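Local coordinates for spike protein P1 (Pseudoalteromonas phage pm2, PDB 2VVE) that serves as the receptor-binding spike at the fivefold vertices of the virion, with its C-terminal part responsible for receptor binding, at residues A97-Q101 with V207-L211; L131-H137 with T229-Y235; T149-P155 with Y175-H181. All coordinates share one frame. Where two conformers were deposited one is given. Residues are numbered along the deposited sequence.

Interaction 1. Residues A97-Q101 with V207-L211; sequences AKYAQ and VETEL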
loop_
_atom_site.group_PDB
_atom_site.type_symbol
_atom_site.label_atom_id
_atom_site.label_comp_id
_atom_site.label_asym_id
_atom_site.label_seq_id
_atom_site.Cartn_x
_atom_site.Cartn_y
_atom_site.Cartn_z
ATOM N N ALA A 97 25.269 -24.960 19.033
ATOM C CA ALA A 97 24.931 -25.125 17.620
ATOM C C ALA A 97 24.747 -26.611 17.309
ATOM O O ALA A 97 25.368 -27.465 17.947
ATOM C CB ALA A 97 26.028 -24.552 16.753
ATOM N N LYS A 98 23.912 -26.918 16.320
ATOM C CA LYS A 98 23.703 -28.320 15.934
ATOM C C LYS A 98 24.741 -28.872 14.959
ATOM O O LYS A 98 25.305 -28.131 14.137
ATOM C CB LYS A 98 22.280 -28.544 15.407
ATOM C CG LYS A 98 21.229 -28.235 16.474
ATOM C CD LYS A 98 19.809 -28.261 15.970
ATOM C CE LYS A 98 18.875 -28.073 17.161
ATOM N NZ LYS A 98 17.428 -28.158 16.830
ATOM N N TYR A 99 25.008 -30.176 15.072
ATOM C CA TYR A 99 25.701 -30.900 14.017
ATOM C C TYR A 99 24.859 -30.891 12.744
ATOM O O TYR A 99 23.675 -31.255 12.768
ATOM C CB TYR A 99 25.940 -32.360 14.403
ATOM C CG TYR A 99 26.798 -32.604 15.623
ATOM C CD1 TYR A 99 28.183 -32.458 15.563
ATOM C CD2 TYR A 99 26.228 -33.039 16.822
ATOM C CE1 TYR A 99 28.985 -32.721 16.682
ATOM C CE2 TYR A 99 27.017 -33.302 17.948
ATOM C CZ TYR A 99 28.391 -33.142 17.870
ATOM O OH TYR A 99 29.183 -33.389 18.961
ATOM N N ALA A 100 25.473 -30.525 11.623
ATOM C CA ALA A 100 24.746 -30.584 10.347
ATOM C C ALA A 100 25.627 -30.924 9.156
ATOM O O ALA A 100 26.677 -30.299 8.943
ATOM C CB ALA A 100 23.987 -29.276 10.089
ATOM N N GLN A 101 25.171 -31.906 8.379
ATOM C CA GLN A 101 25.715 -32.177 7.056
ATOM C C GLN A 101 25.012 -31.262 6.072
ATOM O O GLN A 101 23.976 -30.686 6.384
ATOM C CB GLN A 101 25.492 -33.632 6.647
ATOM C CG GLN A 101 26.129 -34.617 7.591
ATOM C CD GLN A 101 26.028 -36.041 7.118
ATOM O OE1 GLN A 101 26.987 -36.586 6.593
ATOM N NE2 GLN A 101 24.869 -36.656 7.307
ATOM N N VAL A 207 26.679 -23.722 11.790
ATOM C CA VAL A 207 26.653 -25.142 12.158
ATOM C C VAL A 207 28.001 -25.698 12.579
ATOM O O VAL A 207 29.057 -25.113 12.270
ATOM C CB VAL A 207 26.139 -26.030 10.977
ATOM C CG1 VAL A 207 24.764 -25.579 10.511
ATOM C CG2 VAL A 207 27.138 -26.040 9.817
ATOM N N GLU A 208 27.962 -26.842 13.273
ATOM C CA GLU A 208 29.155 -27.670 13.469
ATOM C C GLU A 208 29.165 -28.773 12.389
ATOM O O GLU A 208 28.191 -29.521 12.270
ATOM C CB GLU A 208 29.148 -28.282 14.877
ATOM C CG GLU A 208 30.333 -29.234 15.145
ATOM C CD GLU A 208 31.692 -28.596 14.833
ATOM O OE1 GLU A 208 32.078 -27.607 15.514
ATOM O OE2 GLU A 208 32.375 -29.090 13.905
ATOM N N THR A 209 30.251 -28.879 11.617
ATOM C CA THR A 209 30.300 -29.823 10.480
ATOM C C THR A 209 30.936 -31.167 10.829
ATOM O O THR A 209 30.857 -32.125 10.050
ATOM C CB THR A 209 31.050 -29.250 9.241
ATOM O OG1 THR A 209 32.427 -29.021 9.565
ATOM C CG2 THR A 209 30.407 -27.966 8.740
ATOM N N GLU A 210 31.601 -31.222 11.979
ATOM C CA GLU A 210 32.386 -32.391 12.346
ATOM C C GLU A 210 31.670 -33.120 13.470
ATOM O O GLU A 210 31.446 -32.554 14.541
ATOM C CB GLU A 210 33.806 -31.973 12.765
ATOM C CG GLU A 210 34.741 -33.118 13.142
ATOM C CD GLU A 210 35.199 -33.937 11.953
ATOM O OE1 GLU A 210 35.467 -33.352 10.880
ATOM O OE2 GLU A 210 35.302 -35.173 12.100
ATOM N N LEU A 211 31.283 -34.367 13.200
ATOM C CA LEU A 211 30.698 -35.229 14.214
ATOM C C LEU A 211 31.789 -36.219 14.639
ATOM O O LEU A 211 32.088 -37.176 13.923
ATOM C CB LEU A 211 29.444 -35.937 13.669
ATOM C CG LEU A 211 28.699 -36.945 14.564
ATOM C CD1 LEU A 211 28.237 -36.312 15.873
ATOM C CD2 LEU A 211 27.520 -37.543 13.822
#
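A single beta bridge between Y99 and E208 joins the loop 97-101 to the end of strand 200-208, in the jelly-roll domain that probably binds the receptor. Two backbone hydrogen bonds frame it: E208 N donates to K98 O (3.1 Å), and A100 N donates to E208 O (3.0 Å), so both backbone polar groups of E208 are satisfied; E208 O also lies 3.3 Å from Y99 CA (CA-H...O). The E208 carboxylate has partners within its own segment and beyond. E208 OE2 accepts from E210 N (3.0 Å), within the turn just past the strand, and from K154 N, while OE1 pairs with the hydroxyl of T229. T209 OG1 bonds to the carbonyl of K154, and K98 NZ to that of N112. A100 O accepts from Y158 OH, and A100 CB packs on V207 CG1 (3.8 Å). Y99 OH hydrogen-bonds to H221 ND1, and one face of the Y99 ring receives L211 CD1 in a CH-pi contact, 3.6 Å from the centroid and almost on the ring normal.

Interaction 2. Residues L131-H137 with T229-Y235; sequences LKARVRH and TTFIEVY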
loop_
_atom_site.group_PDB
_atom_site.type_symbol
_atom_site.label_atom_id
_atom_site.label_comp_id
_atom_site.label_asym_id
_atom_site.label_seq_id
_atom_site.Cartn_x
_atom_site.Cartn_y
_atom_site.Cartn_z
ATOM N N LEU A 131 32.678 -12.117 6.766
ATOM C CA LEU A 131 31.692 -12.599 7.726
ATOM C C LEU A 131 32.412 -13.371 8.820
ATOM O O LEU A 131 33.158 -14.318 8.545
ATOM C CB LEU A 131 30.642 -13.481 7.038
ATOM C CG LEU A 131 29.425 -13.973 7.835
ATOM C CD1 LEU A 131 28.597 -12.818 8.386
ATOM C CD2 LEU A 131 28.548 -14.863 6.962
ATOM N N LYS A 132 32.172 -12.967 10.060
ATOM C CA LYS A 132 32.889 -13.522 11.195
ATOM C C LYS A 132 31.959 -14.082 12.253
ATOM O O LYS A 132 30.784 -13.726 12.317
ATOM C CB LYS A 132 33.767 -12.450 11.836
ATOM C CG LYS A 132 34.937 -11.978 10.987
ATOM C CD LYS A 132 35.660 -10.855 11.715
ATOM C CE LYS A 132 36.774 -10.239 10.872
ATOM N NZ LYS A 132 37.356 -9.021 11.538
ATOM N N ALA A 133 32.498 -14.970 13.084
ATOM C CA ALA A 133 31.809 -15.380 14.298
ATOM C C ALA A 133 32.795 -15.590 15.430
ATOM O O ALA A 133 33.912 -16.081 15.209
ATOM C CB ALA A 133 30.997 -16.643 14.067
ATOM N N ARG A 134 32.369 -15.216 16.633
ATOM C CA ARG A 134 33.058 -15.557 17.865
ATOM C C ARG A 134 32.514 -16.926 18.289
ATOM O O ARG A 134 31.310 -17.094 18.534
ATOM C CB ARG A 134 32.813 -14.477 18.934
ATOM C CG ARG A 134 33.367 -14.810 20.310
ATOM C CD ARG A 134 33.085 -13.709 21.326
ATOM N NE ARG A 134 33.738 -14.015 22.597
ATOM C CZ ARG A 134 33.893 -13.148 23.593
ATOM N NH1 ARG A 134 34.513 -13.527 24.703
ATOM N NH2 ARG A 134 33.436 -11.905 23.482
ATOM N N VAL A 135 33.401 -17.913 18.325
ATOM C CA VAL A 135 32.980 -19.304 18.431
ATOM C C VAL A 135 33.573 -19.945 19.681
ATOM O O VAL A 135 34.774 -19.839 19.939
ATOM C CB VAL A 135 33.357 -20.119 17.142
ATOM C CG1 VAL A 135 32.928 -21.544 17.270
ATOM C CG2 VAL A 135 32.708 -19.522 15.907
ATOM N N ARG A 136 32.714 -20.595 20.459
ATOM C CA ARG A 136 33.140 -21.221 21.701
ATOM C C ARG A 136 32.930 -22.727 21.635
ATOM O O ARG A 136 31.801 -23.215 21.488
ATOM C CB ARG A 136 32.392 -20.615 22.900
ATOM C CG ARG A 136 32.829 -21.175 24.264
ATOM C CD ARG A 136 32.190 -20.423 25.394
ATOM N NE ARG A 136 32.542 -19.010 25.333
ATOM C CZ ARG A 136 31.843 -18.041 25.910
ATOM N NH1 ARG A 136 30.744 -18.328 26.600
ATOM N NH2 ARG A 136 32.242 -16.781 25.781
ATOM N N HIS A 137 34.029 -23.456 21.753
ATOM C CA HIS A 137 33.982 -24.906 21.874
ATOM C C HIS A 137 34.169 -25.311 23.336
ATOM O O HIS A 137 35.089 -24.846 24.009
ATOM C CB HIS A 137 35.054 -25.544 20.986
ATOM C CG HIS A 137 35.068 -25.005 19.588
ATOM N ND1 HIS A 137 34.103 -25.329 18.660
ATOM C CD2 HIS A 137 35.938 -24.179 18.956
ATOM C CE1 HIS A 137 34.370 -24.717 17.518
ATOM N NE2 HIS A 137 35.482 -24.019 17.668
ATOM N N THR A 229 29.846 -26.883 20.120
ATOM C CA THR A 229 30.195 -25.606 19.499
ATOM C C THR A 229 29.061 -24.615 19.656
ATOM O O THR A 229 27.914 -24.962 19.399
ATOM C CB THR A 229 30.508 -25.827 17.994
ATOM O OG1 THR A 229 31.673 -26.663 17.882
ATOM C CG2 THR A 229 30.761 -24.501 17.258
ATOM N N THR A 230 29.392 -23.395 20.089
ATOM C CA THR A 230 28.414 -22.312 20.219
ATOM C C THR A 230 28.863 -21.057 19.465
ATOM O O THR A 230 30.000 -20.582 19.636
ATOM C CB THR A 230 28.155 -21.952 21.711
ATOM O OG1 THR A 230 27.735 -23.118 22.431
ATOM C CG2 THR A 230 27.079 -20.847 21.844
ATOM N N PHE A 231 27.967 -20.514 18.644
ATOM C CA PHE A 231 28.234 -19.254 17.936
ATOM C C PHE A 231 27.863 -18.063 18.819
ATOM O O PHE A 231 26.785 -17.483 18.699
ATOM C CB PHE A 231 27.518 -19.194 16.579
ATOM C CG PHE A 231 28.072 -20.153 15.564
ATOM C CD1 PHE A 231 28.971 -19.721 14.601
ATOM C CD2 PHE A 231 27.711 -21.496 15.590
ATOM C CE1 PHE A 231 29.506 -20.618 13.659
ATOM C CE2 PHE A 231 28.237 -22.402 14.663
ATOM C CZ PHE A 231 29.131 -21.961 13.692
ATOM N N ILE A 232 28.774 -17.721 19.725
ATOM C CA ILE A 232 28.571 -16.633 20.688
ATOM C C ILE A 232 28.074 -15.327 20.025
ATOM O O ILE A 232 27.109 -14.695 20.493
ATOM C CB ILE A 232 29.873 -16.390 21.503
ATOM C CG1 ILE A 232 30.241 -17.651 22.316
ATOM C CG2 ILE A 232 29.752 -15.154 22.388
ATOM C CD1 ILE A 232 29.195 -18.046 23.363
ATOM N N GLU A 233 28.718 -14.951 18.922
ATOM C CA GLU A 233 28.345 -13.765 18.166
ATOM C C GLU A 233 28.646 -13.993 16.687
ATOM O O GLU A 233 29.707 -14.487 16.349
ATOM C CB GLU A 233 29.140 -12.563 18.685
ATOM C CG GLU A 233 28.679 -11.214 18.154
ATOM C CD GLU A 233 29.683 -10.102 18.432
ATOM O OE1 GLU A 233 30.760 -10.378 19.018
ATOM O OE2 GLU A 233 29.391 -8.952 18.050
ATOM N N VAL A 234 27.689 -13.677 15.821
ATOM C CA VAL A 234 27.922 -13.666 14.376
ATOM C C VAL A 234 27.801 -12.207 13.925
ATOM O O VAL A 234 26.779 -11.547 14.174
ATOM C CB VAL A 234 26.928 -14.561 13.601
ATOM C CG1 VAL A 234 27.267 -14.550 12.093
ATOM C CG2 VAL A 234 26.932 -16.001 14.171
ATOM N N TYR A 235 28.841 -11.713 13.258
ATOM C CA TYR A 235 28.961 -10.269 13.006
ATOM C C TYR A 235 29.841 -9.977 11.805
ATOM O O TYR A 235 30.448 -10.876 11.222
ATOM C CB TYR A 235 29.539 -9.570 14.252
ATOM C CG TYR A 235 30.970 -9.956 14.565
ATOM C CD1 TYR A 235 32.043 -9.172 14.113
ATOM C CD2 TYR A 235 31.263 -11.118 15.286
ATOM C CE1 TYR A 235 33.358 -9.530 14.375
ATOM C CE2 TYR A 235 32.586 -11.482 15.554
ATOM C CZ TYR A 235 33.625 -10.679 15.095
ATOM O OH TYR A 235 34.931 -11.039 15.351
HETATM O O HOH W 1 30.894 -11.094 21.651
HETATM O O HOH W 2 29.984 -24.395 23.261
#
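At the apolar centre, A133 CB sits 3.7 Å from F231 CD1, at the ring edge, and 4.1 Å from V234 CG2. V135 CG2 reaches the same F231 CD1 at 4.0 Å, and L131 CD1 touches V234 CG1 at 4.3 Å. At the end of this buried face H137 ND1 donates to T229 OG1 (2.9 Å); H137 NE2 bonds to Y175 OH, and T229 OG1 to E208 OE1. The two strands are antiparallel, their axes approaching to 4.6 Å with directions 168° apart. Backbone hydrogen bonds pair K132 with Y235 (K132 N to Y235 O 2.9 Å, Y235 N to K132 O 3.0 Å) and R136 with T230 (R136 N to T230 O and T230 N to R136 O, each 2.8 Å). Between them I232 and E233 both face R134 in a classic beta bulge, next to an inverse gamma turn centred on F231. R134 N still binds E233 O at 2.8 Å, but the return bond from E233 N to R134 O is weak at 3.4 Å.

The opposite face, with K132, R134, R136, T230, E233 and Y235, is polar and partly exposed. K132 CB lies over the Y235 ring, 4.0 Å from its centroid, and I232 CD1 rests over the R136 guanidinium, 3.6 Å from R136 NH1. A water links R134 NH2 to E233 OE1, while salt bridges run from R134 and R136 to D188 and from K132 to D237. The pair forms the middle of a four-stranded antiparallel jelly-roll sheet, flanked by strands 88-91 and 189-195, and its apolar face packs against F157 and P155 of strand 151-160.

Interaction 3. Residues T149-P155 with Y175-H181; sequences TSISVKP and YGSTGSH. With CA (calcium ion), chain C.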
loop_
_atom_site.group_PDB
_atom_site.type_symbol
_atom_site.label_atom_id
_atom_site.label_comp_id
_atom_site.label_asym_id
_atom_site.label_seq_id
_atom_site.Cartn_x
_atom_site.Cartn_y
_atom_site.Cartn_z
ATOM N N THR A 149 38.752 -36.478 26.623
ATOM C CA THR A 149 38.303 -36.885 25.299
ATOM C C THR A 149 38.640 -35.779 24.298
ATOM O O THR A 149 38.352 -34.603 24.545
ATOM C CB THR A 149 36.778 -37.158 25.300
ATOM O OG1 THR A 149 36.468 -38.149 26.294
ATOM C CG2 THR A 149 36.297 -37.641 23.934
ATOM N N SER A 150 39.282 -36.161 23.192
ATOM C CA SER A 150 39.652 -35.224 22.141
ATOM C C SER A 150 38.520 -35.072 21.131
ATOM O O SER A 150 38.159 -36.034 20.440
ATOM C CB SER A 150 40.929 -35.685 21.436
ATOM O OG SER A 150 42.043 -35.631 22.307
ATOM N N ILE A 151 37.974 -33.864 21.051
ATOM C CA ILE A 151 36.907 -33.551 20.110
ATOM C C ILE A 151 37.428 -32.667 18.976
ATOM O O ILE A 151 37.979 -31.587 19.219
ATOM C CB ILE A 151 35.696 -32.874 20.819
ATOM C CG1 ILE A 151 35.034 -33.833 21.825
ATOM C CG2 ILE A 151 34.680 -32.331 19.802
ATOM C CD1 ILE A 151 34.473 -35.140 21.233
ATOM N N SER A 152 37.255 -33.139 17.741
ATOM C CA SER A 152 37.572 -32.331 16.560
ATOM C C SER A 152 36.369 -31.477 16.201
ATOM O O SER A 152 35.229 -31.952 16.214
ATOM C CB SER A 152 37.987 -33.207 15.369
ATOM O OG SER A 152 39.219 -33.865 15.629
ATOM N N VAL A 153 36.637 -30.207 15.910
ATOM C CA VAL A 153 35.597 -29.251 15.537
ATOM C C VAL A 153 35.940 -28.542 14.223
ATOM O O VAL A 153 37.111 -28.322 13.898
ATOM C CB VAL A 153 35.326 -28.188 16.646
ATOM C CG1 VAL A 153 34.897 -28.853 17.959
ATOM C CG2 VAL A 153 36.537 -27.309 16.874
ATOM N N LYS A 154 34.907 -28.220 13.459
ATOM C CA LYS A 154 35.058 -27.397 12.272
ATOM C C LYS A 154 33.749 -26.636 12.042
ATOM O O LYS A 154 32.851 -27.130 11.344
ATOM C CB LYS A 154 35.472 -28.234 11.049
ATOM C CG LYS A 154 35.707 -27.395 9.779
ATOM C CD LYS A 154 36.485 -28.144 8.710
ATOM C CE LYS A 154 37.982 -27.975 8.883
ATOM N NZ LYS A 154 38.724 -28.726 7.837
ATOM N N PRO A 155 33.631 -25.433 12.649
ATOM C CA PRO A 155 32.416 -24.634 12.489
ATOM C C PRO A 155 32.270 -24.136 11.049
ATOM O O PRO A 155 33.273 -23.957 10.355
ATOM C CB PRO A 155 32.619 -23.468 13.468
ATOM C CG PRO A 155 34.120 -23.382 13.648
ATOM C CD PRO A 155 34.616 -24.785 13.538
ATOM N N TYR A 175 38.811 -22.484 9.774
ATOM C CA TYR A 175 39.702 -23.220 10.699
ATOM C C TYR A 175 39.093 -24.543 11.166
ATOM O O TYR A 175 37.866 -24.709 11.188
ATOM C CB TYR A 175 40.080 -22.366 11.934
ATOM C CG TYR A 175 39.009 -22.304 13.018
ATOM C CD1 TYR A 175 38.968 -23.244 14.059
ATOM C CD2 TYR A 175 38.038 -21.303 13.003
ATOM C CE1 TYR A 175 37.981 -23.187 15.053
ATOM C CE2 TYR A 175 37.055 -21.236 13.983
ATOM C CZ TYR A 175 37.025 -22.179 14.999
ATOM O OH TYR A 175 36.036 -22.087 15.953
ATOM N N GLY A 176 39.966 -25.479 11.532
ATOM C CA GLY A 176 39.580 -26.655 12.315
ATOM C C GLY A 176 40.398 -26.685 13.596
ATOM O O GLY A 176 41.490 -26.120 13.647
ATOM N N SER A 177 39.877 -27.341 14.630
ATOM C CA SER A 177 40.575 -27.417 15.923
ATOM C C SER A 177 40.325 -28.754 16.599
ATOM O O SER A 177 39.228 -29.311 16.512
ATOM C CB SER A 177 40.113 -26.274 16.838
ATOM O OG SER A 177 40.705 -26.356 18.121
ATOM N N THR A 178 41.343 -29.268 17.281
ATOM C CA THR A 178 41.210 -30.536 17.976
ATOM C C THR A 178 41.813 -30.430 19.365
ATOM O O THR A 178 42.896 -29.861 19.555
ATOM C CB THR A 178 41.862 -31.702 17.182
ATOM O OG1 THR A 178 41.379 -31.696 15.835
ATOM C CG2 THR A 178 41.517 -33.045 17.803
ATOM N N GLY A 179 41.088 -30.978 20.330
ATOM C CA GLY A 179 41.580 -31.107 21.689
ATOM C C GLY A 179 40.436 -31.292 22.663
ATOM O O GLY A 179 39.297 -31.570 22.264
ATOM N N SER A 180 40.764 -31.184 23.948
ATOM C CA SER A 180 39.753 -31.171 24.995
ATOM C C SER A 180 39.446 -29.718 25.324
ATOM O O SER A 180 40.277 -29.007 25.893
ATOM C CB SER A 180 40.245 -31.933 26.227
ATOM O OG SER A 180 40.622 -33.252 25.870
ATOM N N HIS A 181 38.249 -29.283 24.947
ATOM C CA HIS A 181 37.865 -27.876 25.032
ATOM C C HIS A 181 37.244 -27.502 26.371
ATOM O O HIS A 181 36.223 -28.065 26.775
ATOM C CB HIS A 181 36.921 -27.531 23.881
ATOM C CG HIS A 181 37.415 -27.988 22.542
ATOM N ND1 HIS A 181 38.200 -27.200 21.730
ATOM C CD2 HIS A 181 37.250 -29.159 21.883
ATOM C CE1 HIS A 181 38.489 -27.862 20.625
ATOM N NE2 HIS A 181 37.927 -29.054 20.693
HETATM CA CA CA C . 38.152 -37.497 18.663
HETATM O O HOH W 3 39.482 -36.075 17.919
HETATM O O HOH W 4 35.892 -23.127 10.244
HETATM O O HOH W 5 38.089 -38.939 16.755
HETATM O O HOH W 6 40.306 -38.478 19.003
#
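Y175 brings its ring against P155: P155 CG lies 3.4 Å from Y175 CZ, and P155 CD sits 4.3 Å from the ring centroid in an off-centre CH-pi contact. A water beside this pair donates to P155 O (2.7 Å) and accepts from Y175 N (3.0 Å). From here the segments run antiparallel, their directions 169° apart, strand 177-179 pairing with the start of strand 151-160 in the sheet that also holds 200-208. V153 and S177 form a hydrogen-bonded pair, V153 N to S177 O at 2.8 Å and S177 N to V153 O at 3.0 Å. I151 and G179 form the next, with I151 N to G179 O at 2.9 Å; the reverse bond, G179 N to I151 O, is weak at 3.4 Å. I151 O also accepts from H181 NE2 (2.9 Å), which curls back to the strand. G179 has phi/psi of 160/-169, a conformation that calls for glycine.

Between these pairs S152 OG and T178 OG1 are hydrogen-bonded at 3.1 Å. Beyond the I151-G179 pair, S180 OG donates to T149 O (3.0 Å). The same strand end reaches a calcium ion: S150 O binds it at 2.3 Å, alongside three waters and the residues D212 and D214. One of those waters lies 3.2 Å from S152 OG, linking the site to the S152-T178 hydroxyl pair. The inward side chains V153 and P155 face H137 of strand 129-137 and T229 and F231 of strand 229-236, in the opposing sheet of a jelly-roll-like sandwich, while T149 and I151 reach helix 213-219 through D214 and A215.

Overall arrangement
From the N terminus the chain first crosses the neighbouring domain, then enters the one that probably carries receptor binding, where all three contacts lie. Segment 97-101 waits until 207-211 to close interaction 1, a loop of 105 intervening residues. Strand 129-137 begins inside that loop but meets its partner, 229-235, only beyond it, so interactions 1 and 2 cross. Interaction 3 closes over just 19 residues and is nested within both larger loops. Interactions 1 and 3 meet on neighbouring strands, 200-208 and 151-160, of one sheet, whereas interaction 2 lies in the facing sheet. The two sheets are tied where E208 meets T229 and H137 meets Y175.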